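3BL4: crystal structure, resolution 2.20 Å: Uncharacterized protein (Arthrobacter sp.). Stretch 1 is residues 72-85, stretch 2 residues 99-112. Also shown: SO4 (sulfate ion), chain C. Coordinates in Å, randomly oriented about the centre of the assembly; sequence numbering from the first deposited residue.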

ATOM      1  N   VAL A  72     -10.320  -5.666  -9.303  1.00 35.16           N
ATOM      2  CA  VAL A  72      -8.937  -6.116  -9.076  1.00 36.46           C
ATOM      3  C   VAL A  72      -8.633  -6.573  -7.638  1.00 36.50           C
ATOM      4  O   VAL A  72      -7.753  -7.419  -7.447  1.00 34.94           O
ATOM      5  CB  VAL A  72      -7.860  -5.065  -9.512  1.00 36.87           C
ATOM      6  CG1 VAL A  72      -8.126  -4.541 -10.933  1.00 38.52           C
ATOM      7  CG2 VAL A  72      -7.763  -3.925  -8.516  1.00 40.01           C
ATOM      8  N   PHE A  73      -9.340  -6.035  -6.641  1.00 36.63           N
ATOM      9  CA  PHE A  73      -9.007  -6.297  -5.223  1.00 37.34           C
ATOM     10  C   PHE A  73      -9.995  -7.189  -4.456  1.00 39.09           C
ATOM     11  O   PHE A  73      -9.824  -7.398  -3.256  1.00 40.43           O
ATOM     12  CB  PHE A  73      -8.854  -4.983  -4.442  1.00 36.93           C
ATOM     13  CG  PHE A  73      -7.665  -4.148  -4.850  1.00 37.01           C
ATOM     14  CD1 PHE A  73      -6.380  -4.563  -4.572  1.00 36.71           C
ATOM     15  CD2 PHE A  73      -7.841  -2.917  -5.460  1.00 36.89           C
ATOM     16  CE1 PHE A  73      -5.285  -3.780  -4.928  1.00 37.54           C
ATOM     17  CE2 PHE A  73      -6.754  -2.132  -5.808  1.00 37.35           C
ATOM     18  CZ  PHE A  73      -5.476  -2.565  -5.537  1.00 35.97           C
ATOM     19  N   GLY A  74     -11.009  -7.731  -5.121  1.00 41.01           N
ATOM     20  CA  GLY A  74     -11.970  -8.633  -4.446  1.00 41.80           C
ATOM     21  C   GLY A  74     -11.535 -10.091  -4.343  1.00 42.38           C
ATOM     22  O   GLY A  74     -12.305 -10.943  -3.918  1.00 42.22           O
ATOM     23  N   ARG A  75     -10.278 -10.364  -4.682  1.00 44.47           N
ATOM     24  CA  ARG A  75      -9.755 -11.730  -4.795  1.00 45.39           C
ATOM     25  C   ARG A  75      -9.702 -12.451  -3.436  1.00 44.32           C
ATOM     26  O   ARG A  75      -9.474 -11.829  -2.396  1.00 41.41           O
ATOM     27  CB  ARG A  75      -8.360 -11.721  -5.440  1.00 46.76           C
ATOM     28  CG  ARG A  75      -8.139 -10.609  -6.496  1.00 52.61           C
ATOM     29  CD  ARG A  75      -7.463 -11.122  -7.753  1.00 63.19           C
ATOM     30  NE  ARG A  75      -6.060 -11.487  -7.552  1.00 65.07           N
ATOM     31  CZ  ARG A  75      -5.385 -12.355  -8.307  1.00 68.66           C
ATOM     32  NH1 ARG A  75      -5.970 -12.986  -9.326  1.00 69.39           N
ATOM     33  NH2 ARG A  75      -4.109 -12.611  -8.032  1.00 70.65           N
ATOM     34  N   PRO A  76      -9.896 -13.782  -3.447  1.00 44.58           N
ATOM     35  CA  PRO A  76      -9.969 -14.522  -2.183  1.00 43.79           C
ATOM     36  C   PRO A  76      -8.620 -14.571  -1.481  1.00 41.51           C
ATOM     37  O   PRO A  76      -7.580 -14.590  -2.133  1.00 41.52           O
ATOM     38  CB  PRO A  76     -10.387 -15.930  -2.621  1.00 44.55           C
ATOM     39  CG  PRO A  76      -9.879 -16.048  -4.030  1.00 45.44           C
ATOM     40  CD  PRO A  76     -10.015 -14.671  -4.621  1.00 44.50           C
ATOM     41  N   CYS A  77      -8.647 -14.579  -0.157  1.00 39.93           N
ATOM     42  CA  CYS A  77      -7.432 -14.669   0.629  1.00 38.29           C
ATOM     43  C   CYS A  77      -7.642 -15.760   1.652  1.00 35.85           C
ATOM     44  O   CYS A  77      -8.524 -15.648   2.505  1.00 34.89           O
ATOM     45  CB  CYS A  77      -7.157 -13.327   1.313  1.00 39.43           C
ATOM     46  SG  CYS A  77      -5.958 -13.391   2.673  1.00 41.06           S
ATOM     47  N   GLN A  78      -6.839 -16.819   1.562  1.00 33.84           N
ATOM     48  CA  GLN A  78      -6.994 -17.979   2.453  1.00 32.36           C
ATOM     49  C   GLN A  78      -6.359 -17.802   3.840  1.00 30.66           C
ATOM     50  O   GLN A  78      -6.474 -18.687   4.678  1.00 30.84           O
ATOM     51  CB  GLN A  78      -6.435 -19.245   1.783  1.00 33.48           C
ATOM     52  CG  GLN A  78      -7.264 -19.734   0.600  1.00 36.13           C
ATOM     53  CD  GLN A  78      -8.712 -19.939   0.978  1.00 33.83           C
ATOM     54  OE1 GLN A  78      -9.037 -20.819   1.770  1.00 42.06           O
ATOM     55  NE2 GLN A  78      -9.584 -19.109   0.436  1.00 36.14           N
ATOM     56  N   ALA A  79      -5.688 -16.678   4.072  1.00 27.48           N
ATOM     57  CA  ALA A  79      -5.116 -16.357   5.371  1.00 26.52           C
ATOM     58  C   ALA A  79      -6.204 -15.809   6.304  1.00 26.53           C
ATOM     59  O   ALA A  79      -6.956 -14.933   5.920  1.00 27.65           O
ATOM     60  CB  ALA A  79      -4.007 -15.346   5.206  1.00 23.42           C
ATOM     61  N   SER A  80      -6.283 -16.312   7.526  1.00 27.09           N
ATOM     62  CA  SER A  80      -7.312 -15.868   8.482  1.00 28.48           C
ATOM     63  C   SER A  80      -6.865 -14.653   9.301  1.00 28.15           C
ATOM     64  O   SER A  80      -7.697 -13.889   9.803  1.00 29.19           O
ATOM     65  CB  SER A  80      -7.684 -17.013   9.429  1.00 29.75           C
ATOM     66  OG  SER A  80      -6.529 -17.466  10.120  1.00 31.34           O
ATOM     67  N   ARG A  81      -5.554 -14.505   9.470  1.00 25.39           N
ATOM     68  CA  ARG A  81      -4.953 -13.292  10.018  1.00 24.75           C
ATOM     69  C   ARG A  81      -3.504 -13.278   9.578  1.00 23.24           C
ATOM     70  O   ARG A  81      -2.960 -14.335   9.264  1.00 24.58           O
ATOM     71  CB  ARG A  81      -5.081 -13.234  11.543  1.00 25.23           C
ATOM     72  CG  ARG A  81      -4.593 -14.448  12.279  1.00 27.81           C
ATOM     73  CD  ARG A  81      -5.310 -14.653  13.630  1.00 35.01           C
ATOM     74  NE  ARG A  81      -4.885 -13.706  14.673  1.00 32.36           N
ATOM     75  CZ  ARG A  81      -5.622 -12.718  15.181  1.00 34.87           C
ATOM     76  NH1 ARG A  81      -6.854 -12.488  14.751  1.00 34.04           N
ATOM     77  NH2 ARG A  81      -5.122 -11.950  16.147  1.00 37.06           N
ATOM     78  N   ILE A  82      -2.878 -12.109   9.507  1.00 22.13           N
ATOM     79  CA  ILE A  82      -1.498 -12.048   8.978  1.00 21.79           C
ATOM     80  C   ILE A  82      -0.571 -11.263   9.894  1.00 20.96           C
ATOM     81  O   ILE A  82      -0.846 -10.132  10.190  1.00 22.53           O
ATOM     82  CB  ILE A  82      -1.434 -11.433   7.574  1.00 21.71           C
ATOM     83  CG1 ILE A  82      -2.396 -12.149   6.612  1.00 27.86           C
ATOM     84  CG2 ILE A  82      -0.008 -11.476   7.050  1.00 19.36           C
ATOM     85  CD1 ILE A  82      -2.290 -11.685   5.164  1.00 19.82           C
ATOM     86  N   ALA A  83       0.504 -11.893  10.367  1.00 20.31           N
ATOM     87  CA  ALA A  83       1.531 -11.210  11.140  1.00 18.18           C
ATOM     88  C   ALA A  83       2.680 -11.011  10.188  1.00 20.76           C
ATOM     89  O   ALA A  83       3.156 -11.972   9.598  1.00 22.14           O
ATOM     90  CB  ALA A  83       1.981 -12.045  12.336  1.00 13.87           C
ATOM     91  N   LEU A  84       3.128  -9.775  10.022  1.00 20.41           N
ATOM     92  CA  LEU A  84       4.246  -9.516   9.155  1.00 20.22           C
ATOM     93  C   LEU A  84       5.428  -9.194  10.043  1.00 22.06           C
ATOM     94  O   LEU A  84       5.379  -8.249  10.818  1.00 23.24           O
ATOM     95  CB  LEU A  84       3.922  -8.388   8.173  1.00 20.23           C
ATOM     96  CG  LEU A  84       2.676  -8.710   7.332  1.00 23.12           C
ATOM     97  CD1 LEU A  84       1.430  -8.119   7.971  1.00 15.71           C
ATOM     98  CD2 LEU A  84       2.796  -8.264   5.894  1.00 17.43           C
ATOM     99  N   LEU A  85       6.478 -10.006   9.939  1.00 21.71           N
ATOM    100  CA  LEU A  85       7.599  -9.938  10.859  1.00 20.48           C
ATOM    101  C   LEU A  85       8.800  -9.309  10.193  1.00 23.52           C
ATOM    102  O   LEU A  85       9.310  -9.842   9.208  1.00 22.51           O
ATOM    103  CB  LEU A  85       7.947 -11.344  11.314  1.00 22.13           C
ATOM    104  CG  LEU A  85       9.207 -11.580  12.163  1.00 28.71           C
ATOM    105  CD1 LEU A  85       9.043 -10.889  13.507  1.00 18.65           C
ATOM    106  CD2 LEU A  85       9.461 -13.082  12.306  1.00 17.77           C
ATOM    107  N   LEU A  99       0.617  -5.678   1.826  1.00 25.13           N
ATOM    108  CA  LEU A  99      -0.782  -5.553   2.176  1.00 26.33           C
ATOM    109  C   LEU A  99      -1.515  -4.599   1.258  1.00 25.98           C
ATOM    110  O   LEU A  99      -2.730  -4.727   1.067  1.00 27.46           O
ATOM    111  CB  LEU A  99      -0.922  -5.071   3.624  1.00 25.73           C
ATOM    112  CG  LEU A  99      -0.448  -6.018   4.745  1.00 26.10           C
ATOM    113  CD1 LEU A  99      -0.677  -5.364   6.119  1.00 15.68           C
ATOM    114  CD2 LEU A  99      -1.167  -7.354   4.688  1.00 20.01           C
ATOM    115  N   GLY A 100      -0.788  -3.612   0.742  1.00 24.03           N
ATOM    116  CA  GLY A 100      -1.308  -2.708  -0.259  1.00 23.69           C
ATOM    117  C   GLY A 100      -1.633  -3.448  -1.540  1.00 22.48           C
ATOM    118  O   GLY A 100      -2.698  -3.244  -2.126  1.00 20.67           O
ATOM    119  N   ILE A 101      -0.715  -4.315  -1.966  1.00 24.50           N
ATOM    120  CA  ILE A 101      -0.913  -5.127  -3.176  1.00 25.68           C
ATOM    121  C   ILE A 101      -2.053  -6.129  -3.004  1.00 24.88           C
ATOM    122  O   ILE A 101      -2.904  -6.254  -3.863  1.00 23.06           O
ATOM    123  CB  ILE A 101       0.355  -5.924  -3.572  1.00 25.17           C
ATOM    124  CG1 ILE A 101       1.552  -4.994  -3.821  1.00 27.30           C
ATOM    125  CG2 ILE A 101       0.083  -6.753  -4.802  1.00 27.76           C
ATOM    126  CD1 ILE A 101       1.241  -3.818  -4.654  1.00 28.20           C
ATOM    127  N   ASN A 102      -2.074  -6.816  -1.872  1.00 27.08           N
ATOM    128  CA  ASN A 102      -2.945  -7.970  -1.693  1.00 28.09           C
ATOM    129  C   ASN A 102      -4.309  -7.734  -1.038  1.00 28.18           C
ATOM    130  O   ASN A 102      -5.186  -8.590  -1.105  1.00 31.84           O
ATOM    131  CB  ASN A 102      -2.145  -9.070  -0.990  1.00 29.63           C
ATOM    132  CG  ASN A 102      -1.148  -9.730  -1.935  1.00 28.41           C
ATOM    133  OD1 ASN A 102      -1.542 -10.267  -2.975  1.00 23.63           O
ATOM    134  ND2 ASN A 102       0.138  -9.656  -1.608  1.00 18.81           N
ATOM    135  N   ALA A 103      -4.498  -6.585  -0.419  1.00 27.90           N
ATOM    136  CA  ALA A 103      -5.819  -6.142   0.001  1.00 26.20           C
ATOM    137  C   ALA A 103      -6.631  -7.234   0.698  1.00 25.89           C
ATOM    138  O   ALA A 103      -7.678  -7.642   0.214  1.00 28.74           O
ATOM    139  CB  ALA A 103      -6.586  -5.587  -1.213  1.00 24.20           C
ATOM    140  N   VAL A 104      -6.147  -7.689   1.843  1.00 25.61           N
ATOM    141  CA  VAL A 104      -6.781  -8.775   2.597  1.00 25.25           C
ATOM    142  C   VAL A 104      -7.831  -8.191   3.544  1.00 25.42           C
ATOM    143  O   VAL A 104      -7.698  -7.050   3.965  1.00 26.17           O
ATOM    144  CB  VAL A 104      -5.736  -9.577   3.418  1.00 24.94           C
ATOM    145  CG1 VAL A 104      -4.660 -10.153   2.496  1.00 25.29           C
ATOM    146  CG2 VAL A 104      -5.093  -8.692   4.492  1.00 26.44           C
ATOM    147  N   PRO A 105      -8.885  -8.957   3.866  1.00 25.99           N
ATOM    148  CA  PRO A 105      -9.914  -8.513   4.811  1.00 25.54           C
ATOM    149  C   PRO A 105      -9.632  -8.871   6.273  1.00 25.66           C
ATOM    150  O   PRO A 105     -10.316  -8.399   7.179  1.00 29.38           O
ATOM    151  CB  PRO A 105     -11.142  -9.268   4.324  1.00 25.54           C
ATOM    152  CG  PRO A 105     -10.597 -10.543   3.836  1.00 23.99           C
ATOM    153  CD  PRO A 105      -9.212 -10.285   3.315  1.00 25.00           C
ATOM    154  N   CYS A 106      -8.639  -9.709   6.502  1.00 26.02           N
ATOM    155  CA  CYS A 106      -8.390 -10.253   7.818  1.00 24.67           C
ATOM    156  C   CYS A 106      -7.527  -9.316   8.610  1.00 24.36           C
ATOM    157  O   CYS A 106      -6.941  -8.383   8.054  1.00 29.97           O
ATOM    158  CB  CYS A 106      -7.690 -11.599   7.706  1.00 25.45           C
ATOM    159  SG  CYS A 106      -6.169 -11.562   6.757  1.00 27.17           S
ATOM    160  N   PRO A 107      -7.444  -9.553   9.918  1.00 24.10           N
ATOM    161  CA  PRO A 107      -6.519  -8.831  10.757  1.00 26.25           C
ATOM    162  C   PRO A 107      -5.075  -8.971  10.309  1.00 26.70           C
ATOM    163  O   PRO A 107      -4.632 -10.056   9.912  1.00 28.42           O
ATOM    164  CB  PRO A 107      -6.715  -9.499  12.139  1.00 26.28           C
ATOM    165  CG  PRO A 107      -8.067  -9.990  12.107  1.00 22.26           C
ATOM    166  CD  PRO A 107      -8.255 -10.492  10.722  1.00 23.32           C
ATOM    167  N   THR A 108      -4.359  -7.857  10.356  1.00 27.49           N
ATOM    168  CA  THR A 108      -2.955  -7.825  10.009  1.00 26.87           C
ATOM    169  C   THR A 108      -2.245  -6.980  11.049  1.00 26.07           C
ATOM    170  O   THR A 108      -2.841  -6.077  11.617  1.00 26.46           O
ATOM    171  CB  THR A 108      -2.745  -7.211   8.624  1.00 27.06           C
ATOM    172  OG1 THR A 108      -3.161  -5.850   8.652  1.00 27.24           O
ATOM    173  CG2 THR A 108      -3.532  -7.958   7.578  1.00 25.72           C
ATOM    174  N   LYS A 109      -0.986  -7.301  11.319  1.00 25.27           N
ATOM    175  CA  LYS A 109      -0.214  -6.575  12.313  1.00 25.32           C
ATOM    176  C   LYS A 109       1.271  -6.756  12.009  1.00 25.21           C
ATOM    177  O   LYS A 109       1.693  -7.800  11.503  1.00 23.53           O
ATOM    178  CB  LYS A 109      -0.546  -7.094  13.716  1.00 25.52           C
ATOM    179  CG  LYS A 109       0.067  -6.304  14.854  1.00 27.91           C
ATOM    180  CD  LYS A 109      -0.478  -6.758  16.232  1.00 28.03           C
ATOM    181  CE  LYS A 109      -1.827  -6.117  16.555  1.00 28.34           C
ATOM    182  NZ  LYS A 109      -1.779  -4.642  16.548  1.00 32.41           N
ATOM    183  N   PHE A 110       2.053  -5.733  12.337  1.00 23.85           N
ATOM    184  CA  PHE A 110       3.489  -5.737  12.105  1.00 24.35           C
ATOM    185  C   PHE A 110       4.214  -6.043  13.425  1.00 24.21           C
ATOM    186  O   PHE A 110       3.811  -5.557  14.485  1.00 21.39           O
ATOM    187  CB  PHE A 110       3.927  -4.373  11.540  1.00 22.69           C
ATOM    188  CG  PHE A 110       5.405  -4.197  11.468  1.00 24.81           C
ATOM    189  CD1 PHE A 110       6.141  -4.807  10.463  1.00 22.72           C
ATOM    190  CD2 PHE A 110       6.072  -3.435  12.415  1.00 21.89           C
ATOM    191  CE1 PHE A 110       7.516  -4.657  10.390  1.00 25.19           C
ATOM    192  CE2 PHE A 110       7.460  -3.288  12.355  1.00 24.22           C
ATOM    193  CZ  PHE A 110       8.177  -3.889  11.330  1.00 20.80           C
ATOM    194  N   PHE A 111       5.266  -6.867  13.343  1.00 22.45           N
ATOM    195  CA  PHE A 111       6.107  -7.203  14.495  1.00 21.91           C
ATOM    196  C   PHE A 111       7.579  -7.138  14.138  1.00 23.20           C
ATOM    197  O   PHE A 111       7.964  -7.282  12.959  1.00 22.02           O
ATOM    198  CB  PHE A 111       5.819  -8.633  14.973  1.00 21.96           C
ATOM    199  CG  PHE A 111       4.383  -8.888  15.331  1.00 18.12           C
ATOM    200  CD1 PHE A 111       3.445  -9.177  14.347  1.00 16.51           C
ATOM    201  CD2 PHE A 111       3.975  -8.870  16.655  1.00 21.57           C
ATOM    202  CE1 PHE A 111       2.133  -9.412  14.669  1.00 17.00           C
ATOM    203  CE2 PHE A 111       2.664  -9.128  16.999  1.00 17.13           C
ATOM    204  CZ  PHE A 111       1.744  -9.397  16.013  1.00 18.99           C
ATOM    205  N   THR A 112       8.403  -6.929  15.160  1.00 24.88           N
ATOM    206  CA  THR A 112       9.841  -7.265  15.096  1.00 25.50           C
ATOM    207  C   THR A 112      10.215  -8.419  16.042  1.00 25.08           C
ATOM    208  O   THR A 112      11.375  -8.869  16.057  1.00 22.67           O
ATOM    209  CB  THR A 112      10.734  -6.047  15.421  1.00 27.12           C
ATOM    210  OG1 THR A 112      10.219  -5.390  16.587  1.00 24.91           O
ATOM    211  CG2 THR A 112      10.797  -5.052  14.216  1.00 25.46           C
TER
HETATM  212  S   SO4 C 124      -0.151  -2.616  13.162  1.00 56.86           S
HETATM  213  O1  SO4 C 124      -1.290  -3.093  13.948  1.00 58.62           O
HETATM  214  O2  SO4 C 124       1.097  -3.194  13.666  1.00 49.42           O
HETATM  215  O3  SO4 C 124      -0.334  -2.971  11.760  1.00 60.95           O
HETATM  216  O4  SO4 C 124      -0.077  -1.165  13.253  1.00 62.18           O
HETATM  217  O   HOH W   1      -4.902  -8.282  -5.878  1.00 44.95           O
HETATM  218  O   HOH W   2      -7.244  -9.077  -3.408  1.00 48.33           O

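Stretch 1 meets stretch 2 first through Phe73. Its CA-to-CB bond points sideways, but the flat ring reaches the end of the opposing helix, with CD1 3.5 Å from Ala103 CB. Ile101 O lies at the ring edge, 3.6 Å from Phe73 CE1, where the aromatic hydrogens carry a slight positive charge. Ala103 has just left helical geometry with positive phi, and its small methyl lets the ring come close. Water 2 lies with its O 3.1 Å from both Asn102 O and Phe73 O and can donate to either, though the bond to Phe73 O would be weak and it has more acceptors in reach than protons.

After the exposed Gly74, Arg75 and Pro76, Cys77 turns toward stretch 2. Its compact, polarizable sulfur suits a tight apolar contact: Cys77 SG lies 3.5 Å from Val104 CG1. The same sulfur accepts a weak hydrogen bond from Ala79 N at 3.6 Å. Cys77 SG and Cys106 SG are 4.5 Å apart, too far for a disulfide.

The chain turns a corner at Ser80 and Arg81, and a parallel ladder follows, its side chains alternating between faces. Ile82 N donates to Pro107 O (2.7 Å), and Ile82 O accepts from Lys109 N (3.1 Å). Branched Ile82 fills space beside Val104 (CD1 to CG1, 3.9 Å) and Cys106 (CG1 to SG, 3.8 Å). On the other face, the small Ala83 leaves room for an aromatic ring, its CB 3.5 Å from Phe111 CE1. Leu84 N donates to Lys109 O (2.9 Å), and Leu84 O accepts from Phe111 N (2.9 Å). Thus Ile82 and Leu84 each bond through both backbone groups to residues flanking their bridge partners, Thr108 and Phe110, as parallel pairing requires. On the face of Ile82, Leu84 CD1 reaches Leu99 CD1 of the helix at 3.9 Å. Leu85, on the face of Ala83, extends its CD1 to within 4.2 Å of Phe111 CB.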